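Local coordinates for YokD protein (Bacillus subtilis, PDB 2NYG) that belongs to the antibiotic N-acetyltransferase family, binds coenzyme A, probably transfers acetyl groups to amines and may contribute to antibiotic resistance, at residues A[27-32]-A[59-64]; A[34-39]-A[67-72]; A[96-101]-A[209-214]; A[172-177]-A[245-250]. All blocks are in the same frame, centred on the assembly; numbering follows the deposited sequence.

Contact 1. Residues A[27-32]-A[59-64]; sequences LKKGMT and VVTEEG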
# COMPACT_ATOMS: atom_id res chain seq x y z
N LEU A 27 -10.73 21.68 10.31
CA LEU A 27 -11.23 20.33 10.48
C LEU A 27 -11.66 20.16 11.93
O LEU A 27 -10.91 20.47 12.84
CB LEU A 27 -10.14 19.33 10.12
CG LEU A 27 -10.65 17.94 9.81
CD1 LEU A 27 -11.47 17.99 8.52
CD2 LEU A 27 -9.49 16.99 9.66
N LYS A 28 -12.87 19.65 12.14
CA LYS A 28 -13.37 19.48 13.49
C LYS A 28 -13.93 18.11 13.84
O LYS A 28 -14.20 17.28 12.98
CB LYS A 28 -14.42 20.56 13.78
CG LYS A 28 -13.86 21.97 13.68
CD LYS A 28 -14.88 23.04 14.07
CE LYS A 28 -14.21 24.40 14.16
NZ LYS A 28 -15.17 25.51 14.43
N LYS A 29 -14.09 17.89 15.14
CA LYS A 29 -14.62 16.65 15.67
C LYS A 29 -16.00 16.34 15.11
O LYS A 29 -16.88 17.20 15.10
CB LYS A 29 -14.68 16.76 17.20
CG LYS A 29 -15.49 15.66 17.87
CD LYS A 29 -15.26 15.57 19.38
CE LYS A 29 -15.84 14.26 19.92
NZ LYS A 29 -15.65 14.06 21.39
N GLY A 30 -16.20 15.11 14.65
CA GLY A 30 -17.50 14.71 14.12
C GLY A 30 -17.78 15.11 12.69
O GLY A 30 -18.83 14.81 12.15
N MET A 31 -16.83 15.79 12.08
CA MET A 31 -16.95 16.24 10.71
C MET A 31 -16.75 15.06 9.75
O MET A 31 -15.92 14.20 9.99
CB MET A 31 -15.87 17.29 10.46
CG MET A 31 -16.17 18.32 9.43
SD MET A 31 -14.87 19.56 9.46
CE MET A 31 -15.81 21.07 9.86
N THR A 32 -17.54 14.99 8.69
CA THR A 32 -17.35 13.92 7.71
C THR A 32 -16.59 14.60 6.59
O THR A 32 -17.05 15.61 6.07
CB THR A 32 -18.66 13.39 7.16
OG1 THR A 32 -19.39 12.76 8.22
CG2 THR A 32 -18.39 12.35 6.08
N VAL A 59 -8.28 14.15 14.87
CA VAL A 59 -9.06 15.35 14.73
C VAL A 59 -10.52 15.04 14.56
O VAL A 59 -11.36 15.47 15.36
CB VAL A 59 -8.54 16.19 13.55
CG1 VAL A 59 -9.37 17.46 13.41
CG2 VAL A 59 -7.08 16.54 13.78
N VAL A 60 -10.84 14.25 13.53
CA VAL A 60 -12.22 13.92 13.22
C VAL A 60 -12.92 13.04 14.26
O VAL A 60 -14.15 12.91 14.25
CB VAL A 60 -12.32 13.29 11.82
CG1 VAL A 60 -12.63 11.80 11.90
CG2 VAL A 60 -13.36 14.01 11.02
N THR A 61 -12.14 12.43 15.14
CA THR A 61 -12.67 11.57 16.20
C THR A 61 -13.54 10.42 15.71
O THR A 61 -13.95 10.37 14.56
CB THR A 61 -13.49 12.39 17.24
OG1 THR A 61 -13.51 11.68 18.48
CG2 THR A 61 -14.91 12.53 16.81
N GLU A 62 -13.81 9.48 16.61
CA GLU A 62 -14.63 8.31 16.31
C GLU A 62 -16.09 8.68 16.00
O GLU A 62 -16.90 7.83 15.63
CB GLU A 62 -14.56 7.35 17.49
CG GLU A 62 -15.30 6.04 17.30
CD GLU A 62 -15.10 5.07 18.47
OE1 GLU A 62 -13.94 4.66 18.72
OE2 GLU A 62 -16.11 4.73 19.14
N GLU A 63 -16.41 9.96 16.16
CA GLU A 63 -17.74 10.50 15.90
C GLU A 63 -17.74 11.08 14.48
O GLU A 63 -18.79 11.32 13.89
CB GLU A 63 -18.06 11.61 16.90
CG GLU A 63 -17.99 11.19 18.36
CD GLU A 63 -19.30 10.59 18.88
OE1 GLU A 63 -19.88 9.71 18.20
OE2 GLU A 63 -19.74 11.00 19.97
N GLY A 64 -16.54 11.34 13.97
CA GLY A 64 -16.38 11.87 12.63
C GLY A 64 -16.22 10.72 11.64
O GLY A 64 -16.16 9.55 12.03

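Contact 2. Residues A[34-39]-A[67-72]; sequences LVHSSL and VMPSQS. With COA (coenzyme A), chain G.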
# COMPACT_ATOMS: atom_id res chain seq x y z
N LEU A 34 -14.17 14.21 2.89
CA LEU A 34 -13.57 13.50 1.77
C LEU A 34 -12.18 14.12 1.58
O LEU A 34 -12.06 15.34 1.40
CB LEU A 34 -14.41 13.69 0.50
CG LEU A 34 -14.00 12.91 -0.75
CD1 LEU A 34 -14.10 11.41 -0.48
CD2 LEU A 34 -14.91 13.31 -1.90
N VAL A 35 -11.15 13.28 1.62
CA VAL A 35 -9.76 13.73 1.50
C VAL A 35 -9.02 13.35 0.22
O VAL A 35 -9.11 12.22 -0.26
CB VAL A 35 -8.91 13.20 2.69
CG1 VAL A 35 -7.55 13.89 2.72
CG2 VAL A 35 -9.63 13.44 4.00
N HIS A 36 -8.26 14.30 -0.30
CA HIS A 36 -7.44 14.14 -1.48
C HIS A 36 -6.08 14.65 -1.03
O HIS A 36 -5.89 15.84 -0.80
CB HIS A 36 -8.02 14.97 -2.60
CG HIS A 36 -9.45 14.67 -2.88
ND1 HIS A 36 -9.85 13.52 -3.52
CD2 HIS A 36 -10.58 15.36 -2.60
CE1 HIS A 36 -11.17 13.51 -3.62
NE2 HIS A 36 -11.63 14.61 -3.07
N SER A 37 -5.13 13.74 -0.91
CA SER A 37 -3.82 14.11 -0.39
C SER A 37 -2.61 13.93 -1.28
O SER A 37 -2.68 13.39 -2.37
CB SER A 37 -3.59 13.35 0.91
OG SER A 37 -3.98 11.99 0.78
N SER A 38 -1.49 14.42 -0.76
CA SER A 38 -0.17 14.33 -1.37
C SER A 38 0.76 14.23 -0.17
O SER A 38 1.07 15.23 0.49
CB SER A 38 0.17 15.60 -2.15
OG SER A 38 1.58 15.74 -2.31
N LEU A 39 1.20 13.01 0.13
CA LEU A 39 2.08 12.83 1.27
C LEU A 39 3.34 13.69 1.19
O LEU A 39 3.75 14.25 2.19
CB LEU A 39 2.45 11.35 1.43
CG LEU A 39 3.52 11.06 2.50
CD1 LEU A 39 3.15 11.74 3.80
CD2 LEU A 39 3.67 9.55 2.69
N VAL A 67 -13.47 9.82 4.54
CA VAL A 67 -13.64 9.08 3.30
C VAL A 67 -12.54 9.47 2.31
O VAL A 67 -12.05 10.60 2.32
CB VAL A 67 -15.02 9.38 2.64
CG1 VAL A 67 -15.17 8.59 1.35
CG2 VAL A 67 -16.15 9.05 3.59
N MET A 68 -12.14 8.52 1.47
CA MET A 68 -11.13 8.78 0.48
C MET A 68 -11.47 8.00 -0.75
O MET A 68 -12.06 6.93 -0.67
CB MET A 68 -9.75 8.34 0.96
CG MET A 68 -9.18 9.14 2.10
SD MET A 68 -7.48 8.67 2.47
CE MET A 68 -7.37 9.03 4.21
N PRO A 69 -11.11 8.52 -1.93
CA PRO A 69 -11.38 7.83 -3.18
C PRO A 69 -10.30 6.78 -3.31
O PRO A 69 -9.14 7.05 -3.02
CB PRO A 69 -11.26 8.96 -4.20
CG PRO A 69 -10.16 9.76 -3.64
CD PRO A 69 -10.49 9.83 -2.17
N SER A 70 -10.67 5.57 -3.71
CA SER A 70 -9.69 4.50 -3.83
C SER A 70 -9.82 3.77 -5.15
O SER A 70 -9.87 2.54 -5.20
CB SER A 70 -9.84 3.51 -2.68
OG SER A 70 -11.18 3.07 -2.58
N GLN A 71 -9.86 4.55 -6.23
CA GLN A 71 -9.99 4.07 -7.60
C GLN A 71 -8.92 3.09 -8.08
O GLN A 71 -7.76 3.19 -7.73
CB GLN A 71 -10.04 5.26 -8.54
CG GLN A 71 -11.20 6.21 -8.28
CD GLN A 71 -11.03 7.51 -9.03
OE1 GLN A 71 -10.29 7.57 -10.00
NE2 GLN A 71 -11.74 8.55 -8.59
N SER A 72 -9.35 2.16 -8.92
CA SER A 72 -8.49 1.15 -9.50
C SER A 72 -8.83 1.10 -11.00
O SER A 72 -9.22 0.06 -11.56
CB SER A 72 -8.76 -0.20 -8.84
OG SER A 72 -10.15 -0.50 -8.81
N1A COA G . 7.05 12.81 4.42
C2A COA G . 6.81 13.44 3.19
N3A COA G . 6.92 12.70 2.03
C4A COA G . 7.26 11.36 2.07
C5A COA G . 7.49 10.69 3.28
C6A COA G . 7.39 11.43 4.47
N6A COA G . 7.60 10.85 5.65
N7A COA G . 7.79 9.38 3.00
C8A COA G . 7.75 9.24 1.64
N9A COA G . 7.41 10.48 1.07
C1B COA G . 7.25 10.86 -0.35
C2B COA G . 7.87 9.92 -1.42
O2B COA G . 9.31 9.96 -1.50
C3B COA G . 7.20 10.41 -2.70
O3B COA G . 8.06 11.50 -3.14
P3B COA G . 8.66 11.68 -4.65
O7A COA G . 8.15 10.55 -5.57
O8A COA G . 10.16 11.56 -4.62
O9A COA G . 8.26 13.05 -5.16
C4B COA G . 5.79 10.87 -2.24
O4B COA G . 5.91 11.10 -0.82
C5B COA G . 4.65 9.83 -2.49
O5B COA G . 3.42 10.45 -2.00
P1A COA G . 2.11 10.43 -2.90
O1A COA G . 0.99 11.14 -2.22
O2A COA G . 1.72 8.98 -3.22
O3A COA G . 2.60 11.11 -4.20
P2A COA G . 2.82 12.69 -4.42
O4A COA G . 4.24 12.90 -4.79
O5A COA G . 2.47 13.54 -3.21
O6A COA G . 1.74 12.90 -5.63
CBP COA G . -0.77 12.85 -5.98
CCP COA G . 0.49 13.56 -5.41
CDP COA G . -0.38 11.91 -7.16
CEP COA G . -1.41 12.08 -4.80
CAP COA G . -1.69 13.93 -6.65
OAP COA G . -1.00 15.20 -6.54
C9P COA G . -3.09 14.08 -6.02
O9P COA G . -3.37 15.32 -5.51
N8P COA G . -4.04 13.11 -5.91
C7P COA G . -5.28 13.31 -5.13
C6P COA G . -5.73 12.17 -4.21

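Contact 3. Residues A[96-101]-A[209-214]; sequences ESMPAY and RVWKEY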
# COMPACT_ATOMS: atom_id res chain seq x y z
N GLU A 96 -9.16 -11.47 -20.90
CA GLU A 96 -9.33 -12.87 -20.52
C GLU A 96 -8.65 -13.30 -19.21
O GLU A 96 -9.19 -14.09 -18.44
CB GLU A 96 -8.80 -13.72 -21.67
CG GLU A 96 -9.31 -15.14 -21.77
CD GLU A 96 -8.58 -15.88 -22.89
OE1 GLU A 96 -8.40 -15.27 -23.97
OE2 GLU A 96 -8.20 -17.06 -22.71
N SER A 97 -7.47 -12.74 -18.96
CA SER A 97 -6.71 -13.11 -17.78
C SER A 97 -6.56 -12.01 -16.75
O SER A 97 -5.70 -12.10 -15.88
CB SER A 97 -5.33 -13.57 -18.22
OG SER A 97 -4.70 -12.57 -19.00
N MET A 98 -7.40 -10.98 -16.81
CA MET A 98 -7.26 -9.90 -15.82
C MET A 98 -7.89 -10.29 -14.48
O MET A 98 -9.08 -10.57 -14.39
CB MET A 98 -7.91 -8.63 -16.36
CG MET A 98 -7.69 -7.42 -15.49
SD MET A 98 -8.41 -5.97 -16.24
CE MET A 98 -7.25 -5.65 -17.54
N PRO A 99 -7.07 -10.31 -13.41
CA PRO A 99 -7.62 -10.67 -12.10
C PRO A 99 -8.83 -9.80 -11.79
O PRO A 99 -8.78 -8.58 -11.97
CB PRO A 99 -6.47 -10.39 -11.15
CG PRO A 99 -5.27 -10.73 -11.98
CD PRO A 99 -5.61 -10.10 -13.32
N ALA A 100 -9.91 -10.43 -11.36
CA ALA A 100 -11.10 -9.70 -11.01
C ALA A 100 -10.84 -8.75 -9.84
O ALA A 100 -9.92 -8.94 -9.05
CB ALA A 100 -12.20 -10.66 -10.66
N TYR A 101 -11.68 -7.72 -9.74
CA TYR A 101 -11.58 -6.74 -8.67
C TYR A 101 -12.03 -7.30 -7.34
O TYR A 101 -13.07 -7.95 -7.25
CB TYR A 101 -12.44 -5.52 -9.00
CG TYR A 101 -12.62 -4.58 -7.84
CD1 TYR A 101 -11.58 -3.74 -7.45
CD2 TYR A 101 -13.81 -4.56 -7.10
CE1 TYR A 101 -11.70 -2.90 -6.35
CE2 TYR A 101 -13.95 -3.72 -6.00
CZ TYR A 101 -12.89 -2.89 -5.62
OH TYR A 101 -12.98 -2.08 -4.52
N ARG A 209 -15.29 -15.56 -11.68
CA ARG A 209 -14.84 -14.38 -12.42
C ARG A 209 -15.66 -14.22 -13.68
O ARG A 209 -15.87 -15.19 -14.41
CB ARG A 209 -13.37 -14.50 -12.78
CG ARG A 209 -12.85 -13.34 -13.59
CD ARG A 209 -11.40 -13.55 -13.93
NE ARG A 209 -10.85 -12.46 -14.73
CZ ARG A 209 -11.18 -12.19 -15.99
NH1 ARG A 209 -12.07 -12.94 -16.62
NH2 ARG A 209 -10.61 -11.18 -16.62
N VAL A 210 -16.11 -13.00 -13.95
CA VAL A 210 -16.96 -12.73 -15.11
C VAL A 210 -16.78 -11.33 -15.69
O VAL A 210 -17.30 -10.37 -15.13
CB VAL A 210 -18.46 -12.86 -14.72
CG1 VAL A 210 -19.33 -12.33 -15.83
CG2 VAL A 210 -18.81 -14.31 -14.42
N TRP A 211 -16.06 -11.21 -16.81
CA TRP A 211 -15.85 -9.90 -17.44
C TRP A 211 -17.20 -9.28 -17.78
O TRP A 211 -17.93 -9.80 -18.61
CB TRP A 211 -14.99 -10.02 -18.70
CG TRP A 211 -14.79 -8.70 -19.39
CD1 TRP A 211 -15.68 -8.05 -20.20
CD2 TRP A 211 -13.66 -7.82 -19.26
NE1 TRP A 211 -15.18 -6.83 -20.57
CE2 TRP A 211 -13.94 -6.66 -20.02
CE3 TRP A 211 -12.43 -7.89 -18.58
CZ2 TRP A 211 -13.05 -5.58 -20.11
CZ3 TRP A 211 -11.54 -6.82 -18.67
CH2 TRP A 211 -11.86 -5.67 -19.43
N LYS A 212 -17.51 -8.16 -17.14
CA LYS A 212 -18.79 -7.50 -17.34
C LYS A 212 -18.70 -6.12 -17.97
O LYS A 212 -17.73 -5.39 -17.77
CB LYS A 212 -19.52 -7.38 -16.00
CG LYS A 212 -20.89 -6.77 -16.13
CD LYS A 212 -21.57 -6.66 -14.79
CE LYS A 212 -22.88 -5.88 -14.91
NZ LYS A 212 -23.55 -5.66 -13.59
N GLU A 213 -19.72 -5.78 -18.75
CA GLU A 213 -19.77 -4.48 -19.41
C GLU A 213 -20.88 -3.64 -18.80
O GLU A 213 -21.98 -4.12 -18.54
CB GLU A 213 -20.02 -4.64 -20.90
CG GLU A 213 -18.81 -5.12 -21.66
CD GLU A 213 -19.04 -5.07 -23.16
OE1 GLU A 213 -20.22 -5.02 -23.58
OE2 GLU A 213 -18.03 -5.09 -23.90
N TYR A 214 -20.57 -2.38 -18.56
CA TYR A 214 -21.53 -1.46 -17.97
C TYR A 214 -21.41 -0.10 -18.66
O TYR A 214 -20.41 0.18 -19.35
CB TYR A 214 -21.28 -1.35 -16.46
CG TYR A 214 -19.90 -0.85 -16.09
CD1 TYR A 214 -19.73 0.40 -15.49
CD2 TYR A 214 -18.76 -1.61 -16.36
CE1 TYR A 214 -18.46 0.88 -15.16
CE2 TYR A 214 -17.49 -1.14 -16.05
CZ TYR A 214 -17.35 0.11 -15.45
OH TYR A 214 -16.11 0.59 -15.12

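Contact 4. Residues A[172-177]-A[245-250]; sequences LLLGAD and ANCRLF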
# COMPACT_ATOMS: atom_id res chain seq x y z
N LEU A 172 -11.39 17.95 1.66
CA LEU A 172 -10.13 18.43 2.18
C LEU A 172 -9.06 18.16 1.15
O LEU A 172 -8.75 17.02 0.85
CB LEU A 172 -9.76 17.73 3.49
CG LEU A 172 -8.31 17.97 3.94
CD1 LEU A 172 -8.08 19.45 4.15
CD2 LEU A 172 -8.01 17.22 5.21
N LEU A 173 -8.51 19.22 0.58
CA LEU A 173 -7.45 19.06 -0.39
C LEU A 173 -6.20 19.30 0.44
O LEU A 173 -5.89 20.43 0.82
CB LEU A 173 -7.58 20.08 -1.52
CG LEU A 173 -8.88 19.99 -2.34
CD1 LEU A 173 -8.91 21.07 -3.39
CD2 LEU A 173 -8.99 18.63 -2.98
N LEU A 174 -5.51 18.22 0.74
CA LEU A 174 -4.28 18.26 1.54
C LEU A 174 -3.11 18.16 0.58
O LEU A 174 -2.64 17.08 0.24
CB LEU A 174 -4.31 17.12 2.55
CG LEU A 174 -3.17 16.76 3.49
CD1 LEU A 174 -2.48 17.97 4.03
CD2 LEU A 174 -3.78 15.94 4.60
N GLY A 175 -2.65 19.31 0.13
CA GLY A 175 -1.56 19.29 -0.81
C GLY A 175 -2.05 19.07 -2.23
O GLY A 175 -1.24 19.06 -3.13
N ALA A 176 -3.35 18.89 -2.43
CA ALA A 176 -3.88 18.69 -3.78
C ALA A 176 -4.67 19.90 -4.25
O ALA A 176 -5.07 20.74 -3.46
CB ALA A 176 -4.77 17.47 -3.83
N ASP A 177 -4.91 19.97 -5.55
CA ASP A 177 -5.68 21.07 -6.12
C ASP A 177 -7.06 20.56 -6.53
O ASP A 177 -7.39 19.40 -6.31
CB ASP A 177 -4.96 21.67 -7.34
CG ASP A 177 -5.17 23.18 -7.45
OD1 ASP A 177 -6.31 23.67 -7.19
OD2 ASP A 177 -4.20 23.89 -7.80
N ALA A 245 2.39 21.81 3.09
CA ALA A 245 1.40 21.67 2.03
C ALA A 245 0.30 22.70 2.15
O ALA A 245 -0.12 23.05 3.25
CB ALA A 245 0.80 20.28 2.06
N ASN A 246 -0.17 23.19 1.01
CA ASN A 246 -1.24 24.19 0.95
C ASN A 246 -2.56 23.48 0.91
O ASN A 246 -2.78 22.63 0.05
CB ASN A 246 -1.08 25.07 -0.29
CG ASN A 246 0.09 26.00 -0.19
OD1 ASN A 246 1.02 25.93 -0.99
ND2 ASN A 246 0.07 26.88 0.81
N CYS A 247 -3.45 23.83 1.82
CA CYS A 247 -4.72 23.14 1.86
C CYS A 247 -5.97 24.00 1.87
O CYS A 247 -5.95 25.18 2.21
CB CYS A 247 -4.79 22.24 3.11
SG CYS A 247 -3.32 21.27 3.47
N ARG A 248 -7.08 23.39 1.47
CA ARG A 248 -8.33 24.08 1.55
C ARG A 248 -9.40 23.09 1.92
O ARG A 248 -9.38 21.94 1.51
CB ARG A 248 -8.67 24.84 0.27
CG ARG A 248 -8.55 24.12 -1.01
CD ARG A 248 -8.71 25.17 -2.10
NE ARG A 248 -7.94 24.85 -3.30
CZ ARG A 248 -7.12 25.70 -3.92
NH1 ARG A 248 -6.96 26.93 -3.45
NH2 ARG A 248 -6.46 25.31 -4.99
N LEU A 249 -10.30 23.55 2.78
CA LEU A 249 -11.40 22.74 3.26
C LEU A 249 -12.67 23.48 2.88
O LEU A 249 -12.79 24.67 3.17
CB LEU A 249 -11.32 22.59 4.78
CG LEU A 249 -12.53 21.91 5.42
CD1 LEU A 249 -12.50 20.42 5.12
CD2 LEU A 249 -12.53 22.14 6.91
N PHE A 250 -13.61 22.78 2.24
CA PHE A 250 -14.88 23.39 1.85
C PHE A 250 -16.04 22.41 1.85
O PHE A 250 -15.86 21.20 1.98
CB PHE A 250 -14.75 24.04 0.47
CG PHE A 250 -14.32 23.10 -0.61
CD1 PHE A 250 -15.24 22.26 -1.23
CD2 PHE A 250 -12.99 23.07 -1.03
CE1 PHE A 250 -14.84 21.40 -2.26
CE2 PHE A 250 -12.58 22.22 -2.05
CZ PHE A 250 -13.51 21.39 -2.67

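Contact 1. Residues A[27-32]-A[59-64]
Leu27 meets Val59 at the last turn of helix 48-60, with its CD2 3.8 Å from Val59 CG1. The leucine's CG is anti to the backbone N (chi1 -161°), which carries the branched end over to the valine; Thr19 and Leu22 of helix 15-25 pack on the same Val59. Lys28 starts a type II beta turn that runs to Met31, closed by its carbonyl and the N-H of Met31. Lys29, inside the turn, sends an extended side chain crosswise over Thr61, its CG against the methyl CG2. Its NZ ends 5.3 Å from Glu63 OE2, opposite charges near each other but not paired. Gly30, at positive phi in the turn, gives its N-H to Val60 O, with N and O 3.0 Å apart; the bond is nearly straight (165°) but arrives above the carbonyl plane. The CA of Gly30 also faces that of Gly64. Met31 follows beside Val60, whose methyl CG2 is doubtfully placed. Two turns are thus clasped together, the one leading into strand 32-37 and the one leading from helix 48-60 into strand 65-69, at the end where these two strands of a beta-alpha-beta unit begin.

Contact 2. Residues A[34-39]-A[67-72]
Leu34 and Val67 form a parallel bridge between strands 32-37 and 65-69, whose axes approach to 4.7 Å and diverge at 50°; Val35 N donates to Val67 O over 2.9 Å, almost straight. Pro69, with no N-H to offer Val35 O, puts its CD there, 3.4 Å from that oxygen, which is consistent with the pairing stopping. Beside the bridge, Leu34 sends CD1 to 3.5 Å from Val67 CG1. Next along, the Val35 CB touches Met68 CG. His36, with CG beside the backbone N (chi1 -56°), swings its ring so that ND1 sits 3.8 Å from Pro69 CG, while C6P of the coenzyme A pantetheine arm lies at the ring's edge. Beyond the strand end the chain binds the cofactor directly: Ser38 OG hydrogen-bonds O5A of one phosphate, and Leu39 N donates to O1A of the other over 3.0 Å (150°). Leu39 CG rests against the adenine, 3.8 Å from C4A. Gln114 N and Ser40 OG add further bonds to coenzyme A. Here is the classic core of a beta-alpha-beta crossover, with helix 48-60 as the connection and the cofactor held by the loop at the carboxyl end of its first strand.

Contact 3. Residues A[96-101]-A[209-214]
A two-nitrogen grip by Arg209 on the carbonyl of Met98 ties the loop after helix 93-96 to strand 208-217 of the small three-stranded antiparallel sheet. The arginine comes side-on, NE at 2.6 Å and NH2 at 2.8 Å from Met98 O, and the oxygen lies in the guanidinium plane. The two bonds differ: NH2 arrives in the carbonyl plane on a lone pair, whereas NE stands above that plane. The chain of Arg209 is extended as far as NE, and the last torsion (-69°) turns the guanidinium toward Met98 O. Glu96 O lies over one face of the guanidinium, offset toward its rim, and 3.6 Å from NH1, while NH2 also bonds Arg95 O. Carbonyls of Arg95 and Glu96, at the end of helix 93-96, and of Met98 just beyond it gather round the group, which probably favours its positive charge. Arg209 CG rests 4.0 Å from Ala100 CB. Met98 makes a second contact with its sulfur: SD reaches the edge of Trp211, 4.1 Å from CZ3 and 79° off the normal of the six-membered ring, a Met-aromatic contact made edge-on. Behind the loop, Ser97 OG bonds Ile93 O and also Asn46 ND2 of the second subunit, whose Asn46 packs on Met98 and Pro99 as well. On the sheet side, Val210 pairs through its backbone with Ile203 and Lys212 with Ala201, while the backbone of Tyr101 bonds that of Pro202, between strands 196-201 and 204-205; the contact therefore lies between helix 93-96, strand 208-217 and the dimer partner.

Contact 4. Residues A[172-177]-A[245-250]
Both flat groups of this contact, the guanidinium of Arg248 and the ring of Phe250, are met at their edges by Leu173 CD1. That one methyl touches both, 3.9 Å from Arg248 NE and 4.1 Å from Phe250 CE2; CG beside the backbone N (chi1 -61°) sends it to the arginine. At another part of the guanidinium edge stands Asp177 OD1, 2.7 Å from NH2, forming a salt bridge whose hydrogen bond is bent (129°) and weak; the carboxylate and guanidinium planes are turned 44° apart. The charges have further partners: Arg248 NH1 pairs with Glu232 OE2, and Asp177 OD1 takes a bond from Gln225.

On the other side of the strands, Leu172, Leu174, Cys247 and Leu249 form an apolar face, with Leu174 CD1 3.5 Å from Cys247 SG and Leu172 CB against Leu249 CD1. The backbones run antiparallel. Leu173 and Arg248 make a hydrogen-bonded pair, Leu173 N to Arg248 O at 3.0 Å and Arg248 N to Leu173 O at 3.3 Å. Gly175 N reaches Asn246 O only weakly, as the chain turns away at positive phi; its CA then lies 3.8 Å from Ala245 CB. Gly175 is close to Ser41 of the coenzyme A site, and Ala176 touches the cofactor. This is the antiparallel continuation of a mixed beta sheet, the strand-end loop of 170-174 bordering the cofactor pocket.

Overall arrangement
The chain leaves helix 15-25, enters strand 32-37 and returns through helix 48-60 to strand 65-69. Contact 1 closes this circuit at its entry and contact 2 in the middle of the sheet, and the two cross. Contact 3 then closes a loop of 107 residues, tying the loop after helix 93-96 to the small sheet; contact 4 closes one of 67 between strands 170-174 and 245-251. These two also cross, on opposite sides of the chain's centre. Contact 4 extends the sheet of contact 2: Leu34 O and Leu172 N, 2.7 Å apart, probably form a hydrogen bond. Leu27 packs on Leu249, linking contacts 1 and 4, and Ser72 of contact 2 touches Tyr101 in the loop of contact 3.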